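PDB 6Q56: tRNA (adenine(22)-N(1))-methyltransferase from Bacillus subtilis, which catalyses the S-adenosyl-L-methionine-dependent methylation of N(1) of adenosine 22 in tRNA, forming N(1)-methyladenosine. Local coordinates for residues L4-R9 / P34-L39; T12-I17 / N40-G45; Q196-T201 / D226-L231. The protein carries 2 engineered substitutions. One frame throughout, in Å; residues are numbered along the deposited sequence.

The chain starts with an N-terminal arm that leads into helix 8-14. Contact 1 sets residues 4-9 against helix 32-39, closing a loop that holds strand 21-26. Contact 2 sets residues 12-17 against residues 40-45, closing a loop over strand 21-26 and helix 32-39. The two loops cross, because the four segments alternate along the chain. Their centres are 8 Å apart, and Ala-37 of the first touches Ile-17 and Ala-43 of the second. Together they hold the N-terminal region against the first beta-alpha-beta unit of the methyltransferase domain. Contact 3 follows in series. It closes the turn between helices 188-210 and 215-234 of the C-terminal hairpin, its centre 36 Å from the other two.

Contact 1. Residues L4-R9 / P34-L39; sequences LKLSKR and PSYAVL. Engineered in segment 34-39: Ser-35 (natural residue Cys).
Leu-4 and Leu-6, on the arm before helix 8-14, pack against Tyr-36 of helix 32-39. This helix is the first crossover helix of the Rossmann-like class I methyltransferase fold, between the parallel strands 21-26 and 43-50. Tyr-36 carries much of the contact. Its CG stands anti to the backbone N (chi1 172°). At the root of the side chain, Tyr-36 CB lies 3.8 Å from Leu-6 CD1. The same methyl, Leu-6 CD1, then sits 3.4 Å from Tyr-36 CG, over one face of the ring and displaced from the centre toward the rim. This is a CH-pi contact, 3.5 Å from Leu-6 CD1 to the centroid of the Tyr-36 ring. At the ring edge, near its plane, the backbone oxygen Leu-4 O faces Tyr-36 CD2 at 3.6 Å and CE2 a little farther off. At the tip, Tyr-36 OH hydrogen-bonds Gln-11 NE2, which ties the ring to helix 8-14. Leu-4 CD1 reaches two other residues of helix 32-39, Ser-35 and Leu-39. It lies 3.5 Å from CB of the engineered Ser-35, whose OG is hydrogen-bonded to Ala-31 O. Leu-4 CD1 also lies 4.3 Å from Leu-39 CD1, methyl to methyl.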
# COMPACT_ATOMS: atom_id res chain seq x y z
N LEU A 4 -11.88 2.05 20.30
CA LEU A 4 -11.30 0.97 19.54
C LEU A 4 -9.82 1.21 19.43
O LEU A 4 -9.39 2.35 19.31
CB LEU A 4 -11.88 0.91 18.13
CG LEU A 4 -13.29 0.36 17.97
CD1 LEU A 4 -13.74 0.52 16.53
CD2 LEU A 4 -13.35 -1.09 18.39
N LYS A 5 -9.04 0.15 19.48
CA LYS A 5 -7.60 0.30 19.37
C LYS A 5 -7.16 -0.28 18.04
O LYS A 5 -7.68 -1.29 17.59
CB LYS A 5 -6.88 -0.39 20.52
CG LYS A 5 -7.05 0.30 21.86
CD LYS A 5 -6.66 1.77 21.78
CE LYS A 5 -6.79 2.44 23.13
NZ LYS A 5 -8.12 2.21 23.75
N LEU A 6 -6.21 0.37 17.41
CA LEU A 6 -5.71 -0.09 16.14
C LEU A 6 -4.26 -0.49 16.28
O LEU A 6 -3.59 -0.09 17.20
CB LEU A 6 -5.79 1.02 15.10
CG LEU A 6 -7.14 1.40 14.52
CD1 LEU A 6 -6.96 2.59 13.61
CD2 LEU A 6 -7.74 0.23 13.77
N SER A 7 -3.80 -1.28 15.33
CA SER A 7 -2.42 -1.71 15.30
C SER A 7 -1.59 -0.55 14.81
O SER A 7 -2.10 0.37 14.19
CB SER A 7 -2.25 -2.90 14.35
OG SER A 7 -2.65 -2.56 13.05
N LYS A 8 -0.29 -0.60 15.08
CA LYS A 8 0.61 0.45 14.64
C LYS A 8 0.41 0.64 13.15
O LYS A 8 0.35 1.76 12.65
CB LYS A 8 2.06 0.05 14.90
CG LYS A 8 2.54 0.34 16.31
CD LYS A 8 3.98 -0.10 16.52
CE LYS A 8 4.53 0.30 17.88
NZ LYS A 8 5.17 1.65 17.86
N ARG A 9 0.32 -0.48 12.45
CA ARG A 9 0.14 -0.49 11.01
C ARG A 9 -1.06 0.32 10.53
O ARG A 9 -0.91 1.20 9.71
CB ARG A 9 0.03 -1.93 10.52
CG ARG A 9 0.06 -2.10 9.03
CD ARG A 9 0.23 -3.57 8.70
NE ARG A 9 -0.62 -4.39 9.54
CZ ARG A 9 -1.88 -4.66 9.27
NH1 ARG A 9 -2.45 -4.18 8.18
NH2 ARG A 9 -2.58 -5.42 10.08
N PRO A 34 -12.17 2.17 9.78
CA PRO A 34 -13.19 3.18 9.48
C PRO A 34 -13.99 3.58 10.72
O PRO A 34 -14.34 4.74 10.86
CB PRO A 34 -14.09 2.50 8.44
CG PRO A 34 -13.61 1.10 8.31
CD PRO A 34 -12.22 1.05 8.84
N SER A 35 -14.26 2.64 11.61
CA SER A 35 -15.01 2.95 12.82
C SER A 35 -14.16 3.89 13.65
O SER A 35 -14.64 4.88 14.19
CB SER A 35 -15.31 1.68 13.61
OG SER A 35 -16.32 0.91 13.01
N TYR A 36 -12.89 3.57 13.72
CA TYR A 36 -11.92 4.35 14.47
C TYR A 36 -11.79 5.76 13.90
O TYR A 36 -11.69 6.72 14.65
CB TYR A 36 -10.56 3.66 14.45
CG TYR A 36 -9.42 4.46 15.04
CD1 TYR A 36 -8.80 5.44 14.30
CD2 TYR A 36 -8.97 4.22 16.32
CE1 TYR A 36 -7.76 6.17 14.82
CE2 TYR A 36 -7.93 4.94 16.85
CZ TYR A 36 -7.33 5.92 16.10
OH TYR A 36 -6.30 6.64 16.62
N ALA A 37 -11.79 5.87 12.58
CA ALA A 37 -11.64 7.15 11.92
C ALA A 37 -12.83 8.07 12.13
O ALA A 37 -12.67 9.26 12.38
CB ALA A 37 -11.38 6.96 10.44
N VAL A 38 -14.02 7.51 12.02
CA VAL A 38 -15.25 8.26 12.19
C VAL A 38 -15.45 8.65 13.65
O VAL A 38 -15.82 9.77 13.94
CB VAL A 38 -16.45 7.45 11.68
CG1 VAL A 38 -17.75 8.13 12.03
CG2 VAL A 38 -16.33 7.27 10.18
N LEU A 39 -15.18 7.72 14.55
CA LEU A 39 -15.32 7.98 15.97
C LEU A 39 -14.38 9.08 16.44
O LEU A 39 -14.73 9.90 17.27
CB LEU A 39 -15.03 6.73 16.78
CG LEU A 39 -16.08 5.64 16.82
CD1 LEU A 39 -15.50 4.38 17.41
CD2 LEU A 39 -17.28 6.10 17.62

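Contact 2. Residues T12-I17 / N40-G45; sequences TVAEYI and NHKASG
The first beta-alpha-beta crossover of the class I methyltransferase fold runs from strand 21-26 through helix 32-39 to strand 43-50, and Lys-42 lies in its final link, where it meets Ala-14, Glu-15 and Ile-17. These three lie in the type I beta turn from Ala-14 to Ile-17. Lys-42 supplies most of the surface on its side. Its chain turns at the two outer bonds (chi3 54°, chi4 58°), which bend CE and then NZ round toward the turn. There Lys-42 CE lies near Glu-15 CA and Ile-17 CB. The approach of Lys-42 CE to Ala-14 O is too close in the model, so the modelled positions of both atoms are doubtful. The ammonium nitrogen Lys-42 NZ lies 3.9 Å from Ile-17 O. Glu-15 begins its side chain away from Lys-42, but folds back so that Glu-15 OE1 comes within 4.3 Å of Lys-42 NZ. The other oxygen, Glu-15 OE2, is hydrogen-bonded by Gln-11 NE2. Ile-17 provides the apolar half of the contact. Ile-17 CG2 rests 3.7 Å from Lys-42 O and 4.4 Å from Ala-43 CB. Ile-17 also touches Met-23, Ala-37 and Ile-119, and so joins this contact to helix 32-39 and to the central sheet. Ile-17 and Ala-43 are buried, while the charged pair involves the exposed Glu-15. Glu-15 and Lys-42 are too far apart for a salt bridge, but their opposite charges may still attract each other weakly, and Lys-42 probably keeps its positive charge.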
# COMPACT_ATOMS: atom_id res chain seq x y z
N THR A 12 -1.03 4.04 11.57
CA THR A 12 -0.24 4.79 10.62
C THR A 12 -1.10 5.19 9.44
O THR A 12 -1.06 6.32 8.99
CB THR A 12 0.98 3.99 10.14
OG1 THR A 12 1.91 3.86 11.22
CG2 THR A 12 1.67 4.68 8.99
N VAL A 13 -1.88 4.24 8.93
CA VAL A 13 -2.74 4.50 7.79
C VAL A 13 -3.75 5.59 8.11
O VAL A 13 -3.94 6.52 7.35
CB VAL A 13 -3.48 3.22 7.35
CG1 VAL A 13 -4.54 3.53 6.31
CG2 VAL A 13 -2.50 2.20 6.82
N ALA A 14 -4.40 5.46 9.26
CA ALA A 14 -5.41 6.41 9.69
C ALA A 14 -4.91 7.85 9.75
O ALA A 14 -5.65 8.77 9.44
CB ALA A 14 -5.98 6.00 11.04
N GLU A 15 -3.67 8.05 10.15
CA GLU A 15 -3.11 9.39 10.27
C GLU A 15 -3.06 10.18 8.96
O GLU A 15 -2.94 11.39 8.99
CB GLU A 15 -1.70 9.34 10.86
CG GLU A 15 -1.62 8.71 12.24
CD GLU A 15 -2.55 9.34 13.25
OE1 GLU A 15 -2.80 10.56 13.16
OE2 GLU A 15 -3.03 8.62 14.14
N TYR A 16 -3.16 9.50 7.83
CA TYR A 16 -3.11 10.18 6.54
C TYR A 16 -4.49 10.49 6.00
O TYR A 16 -4.61 11.00 4.90
CB TYR A 16 -2.32 9.38 5.52
CG TYR A 16 -0.85 9.36 5.82
CD1 TYR A 16 -0.03 10.39 5.40
CD2 TYR A 16 -0.28 8.34 6.54
CE1 TYR A 16 1.32 10.39 5.68
CE2 TYR A 16 1.06 8.32 6.83
CZ TYR A 16 1.86 9.35 6.39
OH TYR A 16 3.19 9.33 6.69
N ILE A 17 -5.51 10.17 6.76
CA ILE A 17 -6.87 10.44 6.34
C ILE A 17 -7.08 11.94 6.45
O ILE A 17 -6.92 12.51 7.53
CB ILE A 17 -7.90 9.72 7.20
CG1 ILE A 17 -7.76 8.21 7.02
CG2 ILE A 17 -9.30 10.15 6.81
CD1 ILE A 17 -8.58 7.42 7.99
N ASN A 40 -13.16 9.08 15.91
CA ASN A 40 -12.19 10.08 16.28
C ASN A 40 -12.31 11.31 15.40
O ASN A 40 -11.44 12.16 15.39
CB ASN A 40 -10.78 9.51 16.20
CG ASN A 40 -10.53 8.45 17.25
OD1 ASN A 40 -9.87 8.70 18.25
ND2 ASN A 40 -11.08 7.26 17.03
N HIS A 41 -13.40 11.38 14.66
CA HIS A 41 -13.70 12.51 13.79
C HIS A 41 -12.65 12.78 12.73
O HIS A 41 -12.60 13.86 12.16
CB HIS A 41 -13.95 13.74 14.64
CG HIS A 41 -14.76 13.44 15.87
ND1 HIS A 41 -14.22 13.46 17.14
CD2 HIS A 41 -16.05 13.06 16.01
CE1 HIS A 41 -15.15 13.13 18.01
NE2 HIS A 41 -16.27 12.88 17.35
N LYS A 42 -11.83 11.78 12.45
CA LYS A 42 -10.81 11.91 11.43
C LYS A 42 -11.51 11.86 10.09
O LYS A 42 -11.08 12.48 9.13
CB LYS A 42 -9.80 10.78 11.53
CG LYS A 42 -8.92 10.84 12.77
CD LYS A 42 -7.70 9.94 12.62
CE LYS A 42 -6.93 10.28 11.36
NZ LYS A 42 -6.48 11.70 11.31
N ALA A 43 -12.60 11.11 10.04
CA ALA A 43 -13.39 10.98 8.83
C ALA A 43 -14.82 11.38 9.14
O ALA A 43 -15.31 11.16 10.24
CB ALA A 43 -13.34 9.56 8.32
N SER A 44 -15.49 11.99 8.17
CA SER A 44 -16.86 12.44 8.35
C SER A 44 -17.81 11.29 8.15
O SER A 44 -18.83 11.18 8.82
CB SER A 44 -17.19 13.57 7.38
OG SER A 44 -16.96 13.17 6.05
N GLY A 45 -17.46 10.43 7.21
CA GLY A 45 -18.24 9.26 6.89
C GLY A 45 -17.32 8.21 6.31
O GLY A 45 -16.18 8.52 5.99

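Contact 3. Residues Q196-T201 / D226-L231; sequences QELQHT and DRMELL
Thr-201 and Leu-198 meet Met-228 in a close apolar contact between two helices. The side chains of Thr-201 and Met-228 run alongside in opposite senses, and the methyl Thr-201 CG2 is 3.3 Å from Met-228 CG. This is tighter than usual for two carbons. Thr-201 OG1 sits beside the backbone N, anti to the carbonyl carbon (chi1 -66°), which leaves CG2 anti to N. From there Thr-201 OG1 reaches back within its own helix and donates to Glu-197 O at 3.0 Å. It stands above the carbonyl plane, while Thr-201 N reaches the same oxygen from the opposite face. Leu-198 crosses Met-228 at about a right angle, with Leu-198 CD1 3.8 Å from both CA and CG of Met-228. The two helices form an antiparallel hairpin, the C-terminal extension to the methyltransferase domain. Their local axes approach to 9.5 Å, with 154° between their directions. Leu-231 packs one turn on from Met-228. Leu-231 CD1 lies against the backbone of the facing helix, 3.6 Å from Leu-198 CA, and also touches Glu-197 CG at 3.9 Å. Leu-177 of helix 172-178 packs on both Leu-231 and Arg-227. The Arg-227 chain turns about its CB-CG and CG-CD bonds, and Glu-197 OE2 faces the edge of its guanidinium, 4.0 Å from Arg-227 NH1. The carboxylate and guanidinium planes are turned 41° apart, and the charges are too far apart for a salt bridge.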
# COMPACT_ATOMS: atom_id res chain seq x y z
N GLN A 196 18.67 -7.30 3.74
CA GLN A 196 18.34 -8.72 3.74
C GLN A 196 17.90 -9.14 2.35
O GLN A 196 18.25 -10.22 1.89
CB GLN A 196 17.25 -9.03 4.77
CG GLN A 196 17.73 -8.90 6.21
CD GLN A 196 16.59 -8.78 7.21
OE1 GLN A 196 15.42 -8.86 6.85
NE2 GLN A 196 16.93 -8.58 8.47
N GLU A 197 17.14 -8.29 1.68
CA GLU A 197 16.66 -8.61 0.34
C GLU A 197 17.84 -8.77 -0.61
O GLU A 197 17.85 -9.64 -1.45
CB GLU A 197 15.73 -7.51 -0.18
CG GLU A 197 15.20 -7.77 -1.58
CD GLU A 197 14.24 -8.93 -1.64
OE1 GLU A 197 13.67 -9.29 -0.60
OE2 GLU A 197 14.06 -9.48 -2.74
N LEU A 198 18.83 -7.91 -0.45
CA LEU A 198 20.00 -7.97 -1.29
C LEU A 198 20.74 -9.26 -1.02
O LEU A 198 21.15 -9.95 -1.94
CB LEU A 198 20.91 -6.77 -1.04
CG LEU A 198 22.34 -6.90 -1.53
CD1 LEU A 198 22.41 -7.05 -3.04
CD2 LEU A 198 23.14 -5.70 -1.08
N GLN A 199 20.90 -9.60 0.25
CA GLN A 199 21.59 -10.82 0.62
C GLN A 199 20.86 -11.99 0.01
O GLN A 199 21.47 -12.91 -0.50
CB GLN A 199 21.66 -10.97 2.13
CG GLN A 199 22.57 -9.96 2.80
CD GLN A 199 22.45 -9.97 4.32
OE1 GLN A 199 21.62 -10.68 4.88
NE2 GLN A 199 23.27 -9.17 4.97
N HIS A 200 19.53 -11.95 0.04
CA HIS A 200 18.75 -13.03 -0.53
C HIS A 200 18.89 -13.09 -2.04
O HIS A 200 18.82 -14.16 -2.63
CB HIS A 200 17.29 -12.92 -0.15
CG HIS A 200 16.43 -13.98 -0.76
ND1 HIS A 200 15.25 -13.71 -1.41
CD2 HIS A 200 16.61 -15.32 -0.84
CE1 HIS A 200 14.73 -14.84 -1.85
NE2 HIS A 200 15.53 -15.83 -1.52
N THR A 201 19.10 -11.94 -2.67
CA THR A 201 19.26 -11.89 -4.10
C THR A 201 20.61 -12.49 -4.48
O THR A 201 20.71 -13.26 -5.41
CB THR A 201 19.17 -10.45 -4.63
OG1 THR A 201 17.85 -9.95 -4.42
CG2 THR A 201 19.47 -10.41 -6.09
N ASP A 226 21.09 -6.89 -11.90
CA ASP A 226 20.47 -5.59 -12.00
C ASP A 226 19.84 -5.24 -10.65
O ASP A 226 20.00 -4.14 -10.15
CB ASP A 226 19.41 -5.57 -13.10
CG ASP A 226 18.81 -4.19 -13.31
OD1 ASP A 226 19.53 -3.27 -13.72
OD2 ASP A 226 17.60 -4.03 -13.07
N ARG A 227 19.16 -6.21 -10.06
CA ARG A 227 18.52 -6.02 -8.77
C ARG A 227 19.56 -5.75 -7.69
O ARG A 227 19.38 -4.86 -6.88
CB ARG A 227 17.68 -7.25 -8.40
CG ARG A 227 17.00 -7.16 -7.05
CD ARG A 227 16.06 -5.98 -6.97
NE ARG A 227 14.84 -6.18 -7.75
CZ ARG A 227 13.73 -6.73 -7.27
NH1 ARG A 227 13.68 -7.14 -6.02
NH2 ARG A 227 12.68 -6.86 -8.05
N MET A 228 20.64 -6.52 -7.70
CA MET A 228 21.69 -6.35 -6.71
C MET A 228 22.30 -4.96 -6.79
O MET A 228 22.43 -4.28 -5.79
CB MET A 228 22.77 -7.42 -6.87
CG MET A 228 22.33 -8.80 -6.44
SD MET A 228 23.45 -10.10 -6.97
CE MET A 228 24.99 -9.49 -6.32
N GLU A 229 22.69 -4.54 -7.99
CA GLU A 229 23.29 -3.23 -8.16
C GLU A 229 22.33 -2.16 -7.69
O GLU A 229 22.71 -1.22 -7.01
CB GLU A 229 23.68 -2.99 -9.61
CG GLU A 229 24.02 -1.55 -9.93
CD GLU A 229 25.21 -1.03 -9.17
OE1 GLU A 229 26.09 -1.83 -8.80
OE2 GLU A 229 25.28 0.19 -8.94
N LEU A 230 21.07 -2.33 -8.06
CA LEU A 230 20.02 -1.40 -7.70
C LEU A 230 19.94 -1.24 -6.19
O LEU A 230 19.94 -0.13 -5.67
CB LEU A 230 18.67 -1.90 -8.22
CG LEU A 230 17.56 -0.87 -8.27
CD1 LEU A 230 16.42 -1.38 -9.12
CD2 LEU A 230 17.08 -0.54 -6.87
N LEU A 231 19.88 -2.36 -5.49
CA LEU A 231 19.81 -2.35 -4.05
C LEU A 231 21.09 -1.79 -3.46
O LEU A 231 21.07 -1.06 -2.48
CB LEU A 231 19.55 -3.75 -3.51
CG LEU A 231 18.16 -4.28 -3.83
CD1 LEU A 231 17.97 -5.67 -3.25
CD2 LEU A 231 17.09 -3.33 -3.32